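Local coordinates for protein glycoside Hydrolase (Bacteroides plebeius, PDB 5T3B) that probably hydrolyses glycosidic bonds in agar-like polysaccharides, as a family 50 glycoside hydrolase of a gut bacterium, at residues 162-173 with 185-193; 341-349 with 369-380. All blocks are in the same frame, centred on the assembly; numbering follows the deposited sequence.

Interaction 1 of 2, residues 162-173 with 185-193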
# COMPACT_ATOMS: atom_id res chain seq x y z
N HIS A 162 0.35 -9.01 10.32
CA HIS A 162 1.39 -10.04 10.10
C HIS A 162 2.56 -9.64 9.27
O HIS A 162 3.51 -10.38 9.14
CB HIS A 162 0.76 -11.31 9.55
CG HIS A 162 -0.28 -11.91 10.47
ND1 HIS A 162 0.04 -12.76 11.50
CD2 HIS A 162 -1.62 -11.70 10.58
CE1 HIS A 162 -1.06 -13.08 12.14
NE2 HIS A 162 -2.08 -12.42 11.64
N SER A 163 2.48 -8.44 8.68
CA SER A 163 3.52 -7.96 7.81
C SER A 163 3.94 -6.53 8.14
O SER A 163 3.09 -5.77 8.70
CB SER A 163 3.09 -7.98 6.36
OG SER A 163 2.68 -9.27 5.93
N VAL A 164 5.17 -6.21 7.77
CA VAL A 164 5.63 -4.83 7.84
C VAL A 164 6.02 -4.44 6.43
O VAL A 164 6.76 -5.18 5.75
CB VAL A 164 6.75 -4.64 8.87
CG1 VAL A 164 6.15 -4.80 10.25
CG2 VAL A 164 7.92 -5.54 8.65
N CYS A 165 5.55 -3.30 5.96
CA CYS A 165 5.64 -2.94 4.55
C CYS A 165 6.08 -1.52 4.42
O CYS A 165 5.31 -0.61 4.74
CB CYS A 165 4.31 -3.16 3.84
SG CYS A 165 3.58 -4.82 3.98
N ALA A 166 7.28 -1.35 3.86
CA ALA A 166 7.90 -0.11 3.46
C ALA A 166 8.51 0.71 4.56
O ALA A 166 8.05 0.70 5.71
CB ALA A 166 6.98 0.75 2.60
N PHE A 167 9.52 1.45 4.19
CA PHE A 167 10.07 2.50 5.04
C PHE A 167 10.75 2.04 6.31
O PHE A 167 10.90 2.80 7.24
CB PHE A 167 9.08 3.60 5.32
CG PHE A 167 8.21 4.02 4.15
CD1 PHE A 167 8.77 4.30 2.93
CD2 PHE A 167 6.86 4.12 4.28
CE1 PHE A 167 7.97 4.69 1.85
CE2 PHE A 167 6.06 4.48 3.25
CZ PHE A 167 6.60 4.79 2.05
N GLY A 168 11.18 0.81 6.35
CA GLY A 168 11.98 0.32 7.45
C GLY A 168 13.36 0.91 7.55
O GLY A 168 13.97 0.88 8.63
N LYS A 169 13.87 1.39 6.42
CA LYS A 169 15.27 1.82 6.28
C LYS A 169 16.22 0.64 6.51
O LYS A 169 15.79 -0.48 6.79
CB LYS A 169 15.68 3.01 7.18
CG LYS A 169 14.69 4.13 7.28
CD LYS A 169 14.41 4.74 5.92
CE LYS A 169 15.64 5.33 5.25
NZ LYS A 169 15.20 6.18 4.10
N GLU A 170 17.51 0.91 6.48
CA GLU A 170 18.47 -0.16 6.61
C GLU A 170 18.33 -0.90 7.94
O GLU A 170 18.29 -2.16 7.97
CB GLU A 170 19.94 0.36 6.44
CG GLU A 170 21.10 -0.63 6.67
CD GLU A 170 22.50 0.03 6.79
OE1 GLU A 170 23.49 -0.71 6.76
OE2 GLU A 170 22.66 1.28 6.92
N GLU A 171 18.23 -0.14 9.03
CA GLU A 171 18.24 -0.76 10.32
C GLU A 171 16.96 -1.60 10.58
O GLU A 171 17.04 -2.71 11.05
CB GLU A 171 18.41 0.31 11.39
CG GLU A 171 18.40 -0.18 12.80
CD GLU A 171 18.62 0.95 13.85
OE1 GLU A 171 17.69 1.80 14.17
OE2 GLU A 171 19.73 0.97 14.39
N GLY A 172 15.80 -1.07 10.19
CA GLY A 172 14.55 -1.77 10.39
C GLY A 172 14.51 -2.99 9.50
O GLY A 172 14.08 -4.08 9.92
N ASP A 173 14.87 -2.84 8.22
CA ASP A 173 14.85 -3.99 7.31
C ASP A 173 15.79 -5.09 7.82
O ASP A 173 15.37 -6.27 7.78
CB ASP A 173 15.29 -3.57 5.94
CG ASP A 173 14.22 -2.79 5.14
OD1 ASP A 173 13.07 -2.72 5.54
OD2 ASP A 173 14.60 -2.24 4.07
N SER A 185 8.17 -17.90 14.12
CA SER A 185 7.04 -17.13 13.72
C SER A 185 7.51 -15.77 13.07
O SER A 185 7.92 -14.83 13.74
CB SER A 185 6.14 -16.84 14.89
OG SER A 185 5.78 -18.06 15.50
N PRO A 186 7.39 -15.70 11.74
CA PRO A 186 7.96 -14.55 11.06
C PRO A 186 7.08 -13.31 11.17
O PRO A 186 5.88 -13.37 11.37
CB PRO A 186 8.00 -14.96 9.57
CG PRO A 186 6.90 -15.92 9.47
CD PRO A 186 6.83 -16.65 10.79
N LEU A 187 7.73 -12.18 10.96
CA LEU A 187 7.06 -10.93 10.69
C LEU A 187 7.42 -10.62 9.22
O LEU A 187 8.55 -10.20 8.94
CB LEU A 187 7.59 -9.86 11.65
CG LEU A 187 6.96 -8.50 11.52
CD1 LEU A 187 5.47 -8.56 11.58
CD2 LEU A 187 7.51 -7.56 12.56
N THR A 188 6.50 -10.96 8.32
CA THR A 188 6.90 -10.92 6.92
C THR A 188 7.14 -9.46 6.49
O THR A 188 6.48 -8.55 6.97
CB THR A 188 5.90 -11.64 6.04
OG1 THR A 188 4.58 -11.21 6.25
CG2 THR A 188 5.94 -13.11 6.31
N GLN A 189 8.09 -9.29 5.58
CA GLN A 189 8.52 -7.92 5.23
C GLN A 189 8.38 -7.65 3.76
O GLN A 189 8.59 -8.53 2.91
CB GLN A 189 9.88 -7.58 5.78
CG GLN A 189 10.97 -8.35 5.22
CD GLN A 189 12.41 -8.05 5.76
OE1 GLN A 189 12.74 -6.94 6.35
NE2 GLN A 189 13.23 -8.95 5.56
N ALA A 190 8.10 -6.39 3.46
CA ALA A 190 8.05 -5.92 2.09
C ALA A 190 8.87 -4.61 1.99
O ALA A 190 8.34 -3.53 2.33
CB ALA A 190 6.66 -5.68 1.61
N PRO A 191 10.16 -4.69 1.68
CA PRO A 191 11.00 -3.50 1.64
C PRO A 191 10.65 -2.59 0.53
O PRO A 191 10.12 -3.00 -0.52
CB PRO A 191 12.42 -4.02 1.45
CG PRO A 191 12.17 -5.31 0.71
CD PRO A 191 10.93 -5.90 1.35
N SER A 192 10.92 -1.31 0.73
CA SER A 192 10.78 -0.26 -0.29
C SER A 192 12.13 0.22 -0.76
O SER A 192 13.11 0.22 0.03
CB SER A 192 9.89 0.86 0.24
OG SER A 192 10.46 1.41 1.44
N PHE A 193 12.22 0.49 -2.04
CA PHE A 193 13.39 0.98 -2.74
C PHE A 193 13.04 2.29 -3.44
O PHE A 193 11.90 2.74 -3.47
CB PHE A 193 13.86 -0.06 -3.76
CG PHE A 193 14.36 -1.34 -3.13
CD1 PHE A 193 13.51 -2.35 -2.73
CD2 PHE A 193 15.69 -1.54 -2.92
CE1 PHE A 193 13.97 -3.51 -2.16
CE2 PHE A 193 16.16 -2.71 -2.38
CZ PHE A 193 15.30 -3.67 -1.96
O HOH W 1 3.81 -13.30 9.55
O HOH W 2 2.66 -13.34 12.02
O HOH W 3 9.12 -3.57 5.60
O HOH W 4 12.51 -0.68 3.04
O HOH W 5 15.71 -1.28 0.94
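Ser192 closes the end of a parallel strand pair. Its CB rests 3.7 Å from Ala166 CB, and OG, set between the backbone N and the carbonyl carbon (chi1 59°), accepts a nearly straight hydrogen bond from Phe167 N, 2.9 Å away. Serine suits the place: it is short enough to pack on a methyl group, yet its hydroxyl takes up an N-H where regular pairing has ended. Before it, strands 163-165 and 188-190 run side by side, Val164 N bonding to Thr188 O at 2.8 Å and Ala190 N to Val164 O at 2.9 Å. On one face Ser163 OG and Thr188 OG1 share a 2.7 Å hydrogen bond, tip to tip, and Ser163 OG is bonded to Tyr121 OH as well; Cys165 SG lies against the small Ala190 CB. On the opposite face Val164 CG1 meets Leu187 CD2 at 3.8 Å, the side chains crossing at about a right angle. A water joins Asp173 OD2 to Ser192 N, tying helix 169-182 to the loop just after strand 188-190. That helix links the strands in a beta-alpha-beta unit, as expected of a (beta/alpha)8 barrel; Val164 also packs on Phe156 of helix 145-158, and strand 120-126 flanks strand 163-165.

Interaction 2 of 2, residues 341-349 with 369-380. With EDO (1,2-ethanediol), chain L; EDO (1,2-ethanediol), chain H.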
# COMPACT_ATOMS: atom_id res chain seq x y z
N PRO A 341 -2.31 9.79 -10.40
CA PRO A 341 -1.89 8.60 -11.17
C PRO A 341 -2.71 7.36 -10.91
O PRO A 341 -2.94 6.58 -11.83
CB PRO A 341 -0.45 8.43 -10.77
CG PRO A 341 0.04 9.83 -10.57
CD PRO A 341 -1.12 10.52 -9.90
N LYS A 342 -3.15 7.14 -9.67
CA LYS A 342 -3.94 5.95 -9.38
C LYS A 342 -5.28 5.87 -10.13
O LYS A 342 -5.87 4.82 -10.23
CB LYS A 342 -4.15 5.76 -7.89
CG LYS A 342 -5.10 6.76 -7.28
CD LYS A 342 -5.38 6.54 -5.79
CE LYS A 342 -6.37 7.53 -5.18
NZ LYS A 342 -5.79 8.87 -5.11
N TYR A 343 -5.75 7.02 -10.63
CA TYR A 343 -6.97 7.06 -11.37
C TYR A 343 -6.77 6.98 -12.86
O TYR A 343 -7.72 6.94 -13.63
CB TYR A 343 -7.78 8.35 -11.03
CG TYR A 343 -8.28 8.43 -9.60
CD1 TYR A 343 -9.22 7.52 -9.12
CD2 TYR A 343 -7.89 9.45 -8.76
CE1 TYR A 343 -9.71 7.61 -7.82
CE2 TYR A 343 -8.40 9.58 -7.48
CZ TYR A 343 -9.30 8.67 -7.00
OH TYR A 343 -9.80 8.80 -5.70
N ASN A 344 -5.53 6.97 -13.30
CA ASN A 344 -5.24 6.95 -14.75
C ASN A 344 -5.27 5.55 -15.26
O ASN A 344 -4.37 4.77 -14.96
CB ASN A 344 -3.87 7.62 -14.97
CG ASN A 344 -3.43 7.67 -16.41
OD1 ASN A 344 -3.98 7.01 -17.26
ND2 ASN A 344 -2.40 8.43 -16.69
N SER A 345 -6.28 5.21 -16.07
CA SER A 345 -6.46 3.88 -16.55
C SER A 345 -5.26 3.38 -17.33
O SER A 345 -5.03 2.19 -17.36
CB SER A 345 -7.71 3.75 -17.41
OG SER A 345 -7.67 4.61 -18.52
N TYR A 346 -4.54 4.28 -18.02
CA TYR A 346 -3.38 3.83 -18.77
C TYR A 346 -2.25 3.34 -17.87
O TYR A 346 -1.50 2.43 -18.22
CB TYR A 346 -2.84 4.90 -19.71
CG TYR A 346 -3.79 5.29 -20.82
CD1 TYR A 346 -3.81 4.57 -22.00
CD2 TYR A 346 -4.62 6.37 -20.71
CE1 TYR A 346 -4.65 4.94 -23.03
CE2 TYR A 346 -5.44 6.77 -21.74
CZ TYR A 346 -5.47 6.03 -22.89
OH TYR A 346 -6.30 6.42 -23.89
N ILE A 347 -2.10 3.99 -16.72
CA ILE A 347 -1.07 3.58 -15.75
C ILE A 347 -1.49 2.25 -15.09
O ILE A 347 -0.68 1.35 -14.93
CB ILE A 347 -0.84 4.67 -14.72
CG1 ILE A 347 -0.19 5.88 -15.36
CG2 ILE A 347 0.02 4.17 -13.55
CD1 ILE A 347 0.00 7.04 -14.46
N ILE A 348 -2.76 2.16 -14.72
CA ILE A 348 -3.27 0.92 -14.14
C ILE A 348 -3.11 -0.24 -15.13
O ILE A 348 -2.76 -1.35 -14.72
CB ILE A 348 -4.69 1.04 -13.62
CG1 ILE A 348 -4.80 2.13 -12.55
CG2 ILE A 348 -5.22 -0.26 -13.04
CD1 ILE A 348 -4.08 1.88 -11.23
N LYS A 349 -3.37 -0.00 -16.43
CA LYS A 349 -3.15 -1.03 -17.43
C LYS A 349 -1.72 -1.49 -17.46
O LYS A 349 -1.42 -2.71 -17.46
CB LYS A 349 -3.59 -0.54 -18.79
CG LYS A 349 -3.41 -1.63 -19.84
CD LYS A 349 -4.08 -1.16 -21.14
CE LYS A 349 -3.96 -2.26 -22.20
NZ LYS A 349 -2.96 -1.87 -23.21
N GLU A 369 -13.65 3.79 -3.29
CA GLU A 369 -14.60 4.08 -4.36
C GLU A 369 -14.79 2.82 -5.19
O GLU A 369 -13.94 2.47 -5.98
CB GLU A 369 -14.02 5.21 -5.20
CG GLU A 369 -13.86 6.51 -4.44
CD GLU A 369 -12.84 7.42 -5.06
OE1 GLU A 369 -11.62 7.10 -4.99
OE2 GLU A 369 -13.27 8.42 -5.66
N LYS A 370 -15.92 2.14 -4.98
CA LYS A 370 -16.09 0.84 -5.61
C LYS A 370 -16.11 0.93 -7.13
O LYS A 370 -15.61 0.02 -7.78
CB LYS A 370 -17.36 0.17 -5.02
CG LYS A 370 -17.64 -1.23 -5.50
CD LYS A 370 -16.51 -2.17 -5.15
CE LYS A 370 -16.94 -3.64 -5.15
NZ LYS A 370 -17.54 -4.07 -6.42
N GLY A 371 -16.64 1.99 -7.70
CA GLY A 371 -16.58 2.13 -9.15
C GLY A 371 -15.16 2.19 -9.68
O GLY A 371 -14.83 1.56 -10.67
N TYR A 372 -14.30 2.95 -9.01
CA TYR A 372 -12.89 2.99 -9.40
C TYR A 372 -12.20 1.63 -9.15
O TYR A 372 -11.39 1.20 -9.97
CB TYR A 372 -12.11 4.15 -8.76
CG TYR A 372 -12.44 5.46 -9.35
CD1 TYR A 372 -12.13 5.77 -10.66
CD2 TYR A 372 -13.06 6.44 -8.59
CE1 TYR A 372 -12.42 7.03 -11.18
CE2 TYR A 372 -13.41 7.67 -9.16
CZ TYR A 372 -13.07 7.93 -10.46
OH TYR A 372 -13.36 9.17 -11.05
N MET A 373 -12.53 0.96 -8.04
CA MET A 373 -11.88 -0.30 -7.77
C MET A 373 -12.31 -1.36 -8.78
O MET A 373 -11.49 -2.21 -9.20
CB MET A 373 -12.16 -0.76 -6.34
CG MET A 373 -11.55 0.16 -5.30
SD MET A 373 -11.65 -0.40 -3.59
CE MET A 373 -13.40 -0.43 -3.25
N ASP A 374 -13.57 -1.32 -9.20
CA ASP A 374 -14.01 -2.19 -10.29
C ASP A 374 -13.32 -1.85 -11.61
O ASP A 374 -12.94 -2.72 -12.38
CB ASP A 374 -15.51 -2.05 -10.51
CG ASP A 374 -16.38 -2.68 -9.40
OD1 ASP A 374 -15.84 -3.37 -8.51
OD2 ASP A 374 -17.62 -2.48 -9.44
N GLY A 375 -13.14 -0.57 -11.88
CA GLY A 375 -12.34 -0.16 -13.01
C GLY A 375 -10.94 -0.71 -12.96
O GLY A 375 -10.40 -1.18 -13.98
N TRP A 376 -10.32 -0.63 -11.78
CA TRP A 376 -8.98 -1.18 -11.63
C TRP A 376 -8.93 -2.67 -11.99
O TRP A 376 -7.94 -3.15 -12.53
CB TRP A 376 -8.41 -0.94 -10.23
CG TRP A 376 -8.17 0.48 -9.92
CD1 TRP A 376 -8.03 1.50 -10.79
CD2 TRP A 376 -8.11 1.09 -8.61
NE1 TRP A 376 -7.87 2.70 -10.12
CE2 TRP A 376 -7.90 2.45 -8.78
CE3 TRP A 376 -8.17 0.58 -7.31
CZ2 TRP A 376 -7.79 3.32 -7.72
CZ3 TRP A 376 -8.05 1.44 -6.25
CH2 TRP A 376 -7.90 2.81 -6.45
N LYS A 377 -9.97 -3.41 -11.60
CA LYS A 377 -10.01 -4.80 -11.92
C LYS A 377 -9.94 -5.04 -13.42
O LYS A 377 -9.18 -5.89 -13.90
CB LYS A 377 -11.25 -5.44 -11.33
CG LYS A 377 -11.30 -6.95 -11.48
CD LYS A 377 -12.67 -7.51 -11.14
CE LYS A 377 -13.04 -7.31 -9.67
NZ LYS A 377 -14.39 -7.91 -9.38
N ASN A 378 -10.74 -4.29 -14.16
CA ASN A 378 -10.78 -4.45 -15.62
C ASN A 378 -9.51 -3.94 -16.26
O ASN A 378 -8.89 -4.57 -17.10
CB ASN A 378 -11.97 -3.70 -16.18
CG ASN A 378 -13.27 -4.20 -15.62
OD1 ASN A 378 -13.40 -5.36 -15.33
ND2 ASN A 378 -14.22 -3.33 -15.49
N GLN A 379 -9.10 -2.75 -15.85
CA GLN A 379 -7.93 -2.12 -16.43
C GLN A 379 -6.66 -2.95 -16.29
O GLN A 379 -5.82 -3.04 -17.19
CB GLN A 379 -7.73 -0.73 -15.89
CG GLN A 379 -8.86 0.22 -16.26
CD GLN A 379 -9.00 1.37 -15.28
OE1 GLN A 379 -8.07 1.71 -14.54
NE2 GLN A 379 -10.14 1.98 -15.30
N ALA A 380 -6.52 -3.53 -15.09
CA ALA A 380 -5.34 -4.29 -14.75
C ALA A 380 -5.39 -5.73 -15.28
O ALA A 380 -4.49 -6.52 -14.97
CB ALA A 380 -5.19 -4.36 -13.26
C1 EDO L . -7.40 7.81 -18.90
O1 EDO L . -8.57 7.22 -19.45
C2 EDO L . -7.89 8.43 -17.63
O2 EDO L . -8.14 7.44 -16.65
C1 EDO H . -18.53 3.90 -1.45
O1 EDO H . -19.38 4.94 -1.85
C2 EDO H . -18.67 2.67 -2.32
O2 EDO H . -18.34 3.07 -3.69
O HOH W 6 -8.29 3.96 -13.01
O HOH W 7 -3.42 -4.60 -17.70
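Ile348 points into helix 370-379 and lays its tip on Trp376: CD1 stands over one face of the five-membered ring, 4.2 Å from its centroid, in a CH-pi contact, while CG1 comes within 3.7 Å of Trp376 CD1. With CG1 anti to the carbonyl carbon (chi1 -59°), CG2 is turned toward Gln379 CB and Ala380 CB; a beta-branched residue can thus touch the indole with one branch and the end of the helix with the other. Next to this centre Tyr343 presents its edge to the face of Tyr372, the ring planes 56° apart and CE1 of Tyr343 at 3.6 Å from CD2 of Tyr372. The first turn of helix 345-354, residues 345-349, crosses helix 370-379 at -49°. They probably belong to the outer helical layer of a (beta/alpha)8 barrel, the fold expected of this family, and Ile360 of strand 358-361 touches both Lys342 and Trp376. Further out, polar groups take over. Trp376 NE1 gives a weak, bent bond to Lys342 O at 2.9 Å, and a water beside the indole edge donates to Gln379 OE1 at 2.7 Å. The flat amide of Gln379 also covers Ser345, its CD 3.4 Å from Ser345 CB. At the other end Tyr343 OH donates to Glu369 OE1 at 2.6 Å, meeting that oxygen's syn lone pair, with the ring and carboxylate planes nearly perpendicular; tyrosine thus serves as both aromatic edge and donor. The same carboxylate oxygen is also bonded to Tyr362 OH. Along the margin a second water bridges the backbone oxygens of Lys349 and Gln379.

The contacts lie on opposite sides of the chain's centre, their centres about 27 Å apart and their nearest atoms about 14 Å apart, so they do not touch. Interaction 1 is complete before interaction 2 begins along the chain. They are connected through neighbouring strands: strand 163-165 pairs with 120-126, which pairs with 432-437, then 385-394 and finally 358-361, the strand lying between the segments of interaction 2. Interaction 1 is thus largely a buried strand-to-strand contact, whereas interaction 2, only partly buried, joins helix 345-354 and the turn before it to helix 370-379, probably on the outer side of the barrel. Together they sample an early and a late part of what is probably one catalytic (beta/alpha)8 barrel.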